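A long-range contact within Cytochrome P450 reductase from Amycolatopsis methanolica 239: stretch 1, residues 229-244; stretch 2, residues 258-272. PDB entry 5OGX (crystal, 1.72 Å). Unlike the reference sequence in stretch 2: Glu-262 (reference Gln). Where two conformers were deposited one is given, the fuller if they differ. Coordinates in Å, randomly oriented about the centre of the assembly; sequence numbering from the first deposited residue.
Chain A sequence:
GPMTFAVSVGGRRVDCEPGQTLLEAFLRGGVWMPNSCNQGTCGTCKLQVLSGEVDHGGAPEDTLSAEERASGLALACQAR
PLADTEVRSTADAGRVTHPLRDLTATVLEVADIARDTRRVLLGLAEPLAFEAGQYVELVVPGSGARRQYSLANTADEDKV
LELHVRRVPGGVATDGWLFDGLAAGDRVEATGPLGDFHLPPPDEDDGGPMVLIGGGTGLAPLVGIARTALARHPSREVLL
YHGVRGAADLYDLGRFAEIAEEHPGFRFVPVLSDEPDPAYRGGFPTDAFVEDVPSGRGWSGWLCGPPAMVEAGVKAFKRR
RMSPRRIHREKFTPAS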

# COMPACT_ATOMS: atom_id res chain seq x y z
N ALA A 229 -0.95 -12.04 -9.89
CA ALA A 229 -2.23 -12.50 -10.43
C ALA A 229 -2.01 -13.28 -11.70
O ALA A 229 -2.71 -14.26 -11.97
CB ALA A 229 -3.15 -11.30 -10.69
N LEU A 230 -1.06 -12.84 -12.52
CA LEU A 230 -0.79 -13.52 -13.78
C LEU A 230 -0.09 -14.85 -13.57
O LEU A 230 -0.29 -15.79 -14.34
CB LEU A 230 0.03 -12.60 -14.68
CG LEU A 230 -0.75 -11.43 -15.29
CD1 LEU A 230 0.21 -10.40 -15.95
CD2 LEU A 230 -1.81 -11.92 -16.30
N ALA A 231 0.73 -14.97 -12.52
CA ALA A 231 1.33 -16.27 -12.22
C ALA A 231 0.26 -17.29 -11.83
O ALA A 231 0.32 -18.45 -12.26
CB ALA A 231 2.38 -16.13 -11.12
N ARG A 232 -0.74 -16.86 -11.06
CA ARG A 232 -1.84 -17.73 -10.66
C ARG A 232 -2.70 -18.12 -11.86
O ARG A 232 -3.15 -19.27 -11.96
CB ARG A 232 -2.72 -17.04 -9.62
CG ARG A 232 -2.05 -16.67 -8.32
CD ARG A 232 -3.01 -15.87 -7.46
NE ARG A 232 -2.45 -15.62 -6.14
CZ ARG A 232 -3.15 -15.10 -5.14
NH1 ARG A 232 -4.43 -14.80 -5.32
NH2 ARG A 232 -2.57 -14.91 -3.95
N HIS A 233 -3.00 -17.16 -12.73
CA HIS A 233 -3.91 -17.38 -13.86
C HIS A 233 -3.29 -16.73 -15.09
O HIS A 233 -3.57 -15.57 -15.41
CB HIS A 233 -5.30 -16.80 -13.58
CG HIS A 233 -6.08 -17.57 -12.56
ND1 HIS A 233 -6.22 -17.15 -11.25
CD2 HIS A 233 -6.76 -18.74 -12.66
CE1 HIS A 233 -6.95 -18.02 -10.59
NE2 HIS A 233 -7.29 -19.00 -11.42
N PRO A 234 -2.44 -17.46 -15.82
CA PRO A 234 -1.63 -16.83 -16.88
C PRO A 234 -2.44 -16.22 -18.02
O PRO A 234 -1.92 -15.34 -18.71
CB PRO A 234 -0.75 -17.98 -17.38
CG PRO A 234 -0.63 -18.87 -16.19
CD PRO A 234 -1.95 -18.81 -15.48
N SER A 235 -3.66 -16.67 -18.25
CA SER A 235 -4.45 -16.17 -19.37
C SER A 235 -5.44 -15.10 -18.96
O SER A 235 -6.20 -14.62 -19.81
CB SER A 235 -5.19 -17.32 -20.06
OG SER A 235 -4.27 -18.14 -20.77
N ARG A 236 -5.44 -14.71 -17.69
CA ARG A 236 -6.45 -13.78 -17.21
C ARG A 236 -6.21 -12.39 -17.78
O ARG A 236 -5.12 -12.04 -18.25
CB ARG A 236 -6.45 -13.76 -15.68
CG ARG A 236 -5.69 -12.60 -15.08
CD ARG A 236 -5.53 -12.73 -13.57
NE ARG A 236 -6.78 -12.53 -12.84
CZ ARG A 236 -6.97 -12.93 -11.59
NH1 ARG A 236 -5.99 -13.55 -10.94
NH2 ARG A 236 -8.13 -12.72 -10.99
N GLU A 237 -7.27 -11.59 -17.73
CA GLU A 237 -7.27 -10.22 -18.21
C GLU A 237 -6.80 -9.30 -17.10
O GLU A 237 -7.39 -9.28 -16.00
CB GLU A 237 -8.66 -9.82 -18.67
CG GLU A 237 -9.10 -10.56 -19.90
CD GLU A 237 -10.41 -10.04 -20.38
OE1 GLU A 237 -10.42 -9.35 -21.41
OE2 GLU A 237 -11.43 -10.32 -19.70
N VAL A 238 -5.71 -8.58 -17.35
CA VAL A 238 -5.15 -7.64 -16.38
C VAL A 238 -4.83 -6.37 -17.16
O VAL A 238 -3.95 -6.37 -18.02
CB VAL A 238 -3.88 -8.20 -15.72
CG1 VAL A 238 -3.21 -7.16 -14.83
CG2 VAL A 238 -4.18 -9.49 -14.97
N LEU A 239 -5.57 -5.29 -16.88
CA LEU A 239 -5.36 -4.00 -17.53
C LEU A 239 -4.70 -3.06 -16.54
O LEU A 239 -5.28 -2.74 -15.49
CB LEU A 239 -6.68 -3.41 -18.02
CG LEU A 239 -7.58 -4.22 -18.94
CD1 LEU A 239 -8.70 -3.33 -19.45
CD2 LEU A 239 -6.79 -4.77 -20.09
N LEU A 240 -3.47 -2.64 -16.84
CA LEU A 240 -2.69 -1.82 -15.93
C LEU A 240 -2.49 -0.44 -16.57
O LEU A 240 -1.82 -0.33 -17.60
CB LEU A 240 -1.35 -2.50 -15.63
CG LEU A 240 -0.31 -1.72 -14.84
CD1 LEU A 240 -0.89 -1.21 -13.51
CD2 LEU A 240 0.91 -2.60 -14.62
N TYR A 241 -3.09 0.59 -15.98
CA TYR A 241 -2.98 1.95 -16.50
C TYR A 241 -2.04 2.74 -15.60
O TYR A 241 -2.18 2.70 -14.37
CB TYR A 241 -4.35 2.65 -16.56
CG TYR A 241 -5.35 2.00 -17.48
CD1 TYR A 241 -6.08 0.90 -17.07
CD2 TYR A 241 -5.56 2.50 -18.77
CE1 TYR A 241 -6.99 0.29 -17.90
CE2 TYR A 241 -6.48 1.89 -19.62
CZ TYR A 241 -7.20 0.80 -19.18
OH TYR A 241 -8.12 0.17 -19.99
N HIS A 242 -1.11 3.47 -16.20
CA HIS A 242 -0.16 4.29 -15.45
C HIS A 242 -0.45 5.76 -15.74
O HIS A 242 -0.18 6.24 -16.85
CB HIS A 242 1.28 3.93 -15.80
CG HIS A 242 2.29 4.56 -14.90
ND1 HIS A 242 3.62 4.71 -15.26
CD2 HIS A 242 2.17 5.06 -13.65
CE1 HIS A 242 4.27 5.28 -14.26
NE2 HIS A 242 3.42 5.49 -13.26
N GLY A 243 -1.00 6.48 -14.75
CA GLY A 243 -1.36 7.87 -14.99
C GLY A 243 -0.24 8.80 -14.56
O GLY A 243 0.13 8.84 -13.38
N VAL A 244 0.32 9.55 -15.51
CA VAL A 244 1.44 10.45 -15.25
C VAL A 244 1.19 11.76 -15.98
O VAL A 244 0.28 11.89 -16.80
CB VAL A 244 2.79 9.86 -15.69
CG1 VAL A 244 3.14 8.61 -14.89
CG2 VAL A 244 2.76 9.55 -17.16
N GLU A 258 7.62 -7.07 -21.73
CA GLU A 258 7.91 -8.50 -21.57
C GLU A 258 6.74 -9.22 -20.92
O GLU A 258 6.43 -10.36 -21.29
CB GLU A 258 9.18 -8.70 -20.75
CG GLU A 258 10.45 -8.45 -21.54
CD GLU A 258 11.65 -9.19 -20.97
OE1 GLU A 258 11.48 -9.92 -19.96
OE2 GLU A 258 12.76 -9.05 -21.53
N ILE A 259 6.08 -8.58 -19.95
CA ILE A 259 4.89 -9.19 -19.34
C ILE A 259 3.81 -9.40 -20.39
O ILE A 259 3.22 -10.48 -20.51
CB ILE A 259 4.38 -8.35 -18.16
CG1 ILE A 259 5.46 -8.27 -17.08
CG2 ILE A 259 3.11 -9.00 -17.58
CD1 ILE A 259 5.12 -7.33 -15.90
N ALA A 260 3.57 -8.37 -21.21
CA ALA A 260 2.53 -8.47 -22.23
C ALA A 260 2.85 -9.54 -23.28
O ALA A 260 1.95 -10.21 -23.78
CB ALA A 260 2.33 -7.12 -22.91
N GLU A 261 4.12 -9.71 -23.63
CA GLU A 261 4.41 -10.71 -24.66
C GLU A 261 4.09 -12.11 -24.15
O GLU A 261 3.63 -12.96 -24.92
CB GLU A 261 5.87 -10.60 -25.11
CG GLU A 261 6.18 -9.38 -26.00
CD GLU A 261 5.26 -9.22 -27.22
OE1 GLU A 261 5.09 -10.19 -27.98
OE2 GLU A 261 4.70 -8.12 -27.42
N GLU A 262 4.21 -12.32 -22.83
CA GLU A 262 3.97 -13.64 -22.25
C GLU A 262 2.50 -13.88 -21.90
O GLU A 262 2.04 -15.03 -21.94
CB GLU A 262 4.82 -13.81 -20.99
CG GLU A 262 4.94 -15.24 -20.50
CD GLU A 262 5.36 -16.20 -21.59
OE1 GLU A 262 6.27 -15.87 -22.38
OE2 GLU A 262 4.77 -17.30 -21.67
N HIS A 263 1.77 -12.82 -21.59
CA HIS A 263 0.42 -12.91 -21.04
C HIS A 263 -0.55 -12.18 -21.95
O HIS A 263 -0.64 -10.94 -21.88
CB HIS A 263 0.41 -12.31 -19.63
CG HIS A 263 1.24 -13.09 -18.66
ND1 HIS A 263 0.82 -14.30 -18.14
CD2 HIS A 263 2.47 -12.87 -18.15
CE1 HIS A 263 1.76 -14.78 -17.34
NE2 HIS A 263 2.77 -13.93 -17.32
N PRO A 264 -1.26 -12.88 -22.84
CA PRO A 264 -2.04 -12.17 -23.87
C PRO A 264 -3.19 -11.36 -23.32
O PRO A 264 -3.69 -10.48 -24.04
CB PRO A 264 -2.55 -13.31 -24.77
CG PRO A 264 -1.58 -14.45 -24.50
CD PRO A 264 -1.30 -14.33 -23.03
N GLY A 265 -3.61 -11.60 -22.08
CA GLY A 265 -4.65 -10.82 -21.44
C GLY A 265 -4.17 -9.58 -20.72
O GLY A 265 -4.98 -8.79 -20.23
N PHE A 266 -2.85 -9.40 -20.64
CA PHE A 266 -2.26 -8.26 -19.97
C PHE A 266 -2.08 -7.11 -20.95
O PHE A 266 -1.67 -7.31 -22.10
CB PHE A 266 -0.90 -8.63 -19.37
CG PHE A 266 -0.17 -7.46 -18.76
CD1 PHE A 266 -0.50 -7.00 -17.49
CD2 PHE A 266 0.81 -6.79 -19.47
CE1 PHE A 266 0.19 -5.92 -16.92
CE2 PHE A 266 1.49 -5.71 -18.93
CZ PHE A 266 1.16 -5.27 -17.64
N ARG A 267 -2.42 -5.90 -20.50
CA ARG A 267 -2.12 -4.69 -21.26
C ARG A 267 -1.57 -3.65 -20.31
O ARG A 267 -2.05 -3.52 -19.18
CB ARG A 267 -3.36 -4.12 -21.97
CG ARG A 267 -4.31 -5.16 -22.54
CD ARG A 267 -5.03 -4.69 -23.80
NE ARG A 267 -6.00 -3.62 -23.54
CZ ARG A 267 -7.31 -3.70 -23.75
NH1 ARG A 267 -7.85 -4.83 -24.21
NH2 ARG A 267 -8.09 -2.66 -23.49
N PHE A 268 -0.59 -2.90 -20.78
CA PHE A 268 -0.03 -1.77 -20.05
C PHE A 268 -0.32 -0.50 -20.84
O PHE A 268 0.04 -0.41 -22.02
CB PHE A 268 1.48 -1.92 -19.84
CG PHE A 268 2.08 -0.82 -19.04
CD1 PHE A 268 1.80 -0.71 -17.68
CD2 PHE A 268 2.90 0.12 -19.63
CE1 PHE A 268 2.34 0.31 -16.93
CE2 PHE A 268 3.45 1.15 -18.88
CZ PHE A 268 3.17 1.24 -17.53
N VAL A 269 -0.93 0.48 -20.18
CA VAL A 269 -1.44 1.67 -20.86
C VAL A 269 -0.99 2.93 -20.13
O VAL A 269 -1.59 3.32 -19.11
CB VAL A 269 -2.97 1.65 -20.95
CG1 VAL A 269 -3.48 2.84 -21.75
CG2 VAL A 269 -3.47 0.33 -21.52
N PRO A 270 0.05 3.60 -20.60
CA PRO A 270 0.36 4.94 -20.09
C PRO A 270 -0.76 5.91 -20.44
O PRO A 270 -1.39 5.80 -21.50
CB PRO A 270 1.67 5.31 -20.82
CG PRO A 270 2.25 4.00 -21.23
CD PRO A 270 1.08 3.12 -21.55
N VAL A 271 -1.02 6.85 -19.53
CA VAL A 271 -2.02 7.90 -19.76
C VAL A 271 -1.42 9.21 -19.28
O VAL A 271 -1.08 9.34 -18.10
CB VAL A 271 -3.35 7.61 -19.02
CG1 VAL A 271 -4.42 8.59 -19.50
CG2 VAL A 271 -3.81 6.17 -19.27
N LEU A 272 -1.28 10.18 -20.19
CA LEU A 272 -0.59 11.43 -19.90
C LEU A 272 -1.60 12.57 -19.77
O LEU A 272 -2.38 12.82 -20.70
CB LEU A 272 0.43 11.77 -20.99
CG LEU A 272 1.27 10.67 -21.64
CD1 LEU A 272 2.33 11.27 -22.57
CD2 LEU A 272 1.92 9.76 -20.62
O HOH W 1 -3.01 -13.01 -19.63

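The apolar centre lies on the sheet face that carries Val-238, Leu-240, Phe-266 and Phe-268, where the two strands run parallel in register and each side chain meets its partner. Phe-266 is the hub. Its CD1 lies 3.8 Å from CG1 of Val-238 and 3.8 Å from CD1 of Leu-230, while its CE1 is 4.0 Å from CB of Leu-240, so one ring serves two strand neighbours and the helix that precedes the first strand. Leu-230 extends the cluster from helix to helix, its CD1 3.6 Å from CG2 of Ile-259. Further along, Leu-240 CG packs 3.7 Å from Phe-268 CD1, and the same phenyl ring reaches diagonally to the next residue on this face, with CZ 3.7 Å from CB of His-242. Val-244 CG2 and Leu-272 CD2, 3.6 Å apart, close the row.

The other face is built differently. Tyr-241 CD2 sits 3.5 Å from CB of Val-269 and 4.1 Å from CG2 of Val-271, the latter at the ring edge. Gly-243, paired with Val-271, has no side chain; its CA approaches Val-271 O at 3.5 Å. At the exposed end, Leu-239 CD2 lies 3.5 Å from CG of Arg-267 and over one face of its guanidinium: both the aliphatic stem and the guanidinium face of Arg-267 lie against the leucine methyl.

Between the faces runs a regular parallel ladder. Val-238, Leu-240 and His-242 use both backbone groups, and Val-244 adds its N, donating to Val-271 O at 3.0 Å. Leu-240 N donates to Arg-267 O at 2.9 Å, and Val-269 N donates to Leu-240 O at 2.8 Å. Pro-270, which has no amide hydrogen, falls at a position where the ladder asks for none; its CA instead approaches His-242 O at 3.5 Å in a CA-H...O contact.

The polar edge is where the two helix-to-strand turns meet, both type I. His-263 joins the two chemistries: Leu-230 CB stands over one ring face, 3.9 Å from the ring centroid, while ND1 donates in the ring plane to Pro-234 O at 3.0 Å, nearly straight at 170°. Gly-265 lets the chains close to 4.2 Å between its CA and that of Glu-237; a CB here would fall 2.2 Å from Arg-236 O, a clash. A single water completes the junction, donating to Pro-234 O and Arg-236 O, each 2.7 Å from the water oxygen, and accepting from Gly-265 N at 2.9 Å. Pro-234 O thus receives both the imidazole and the water.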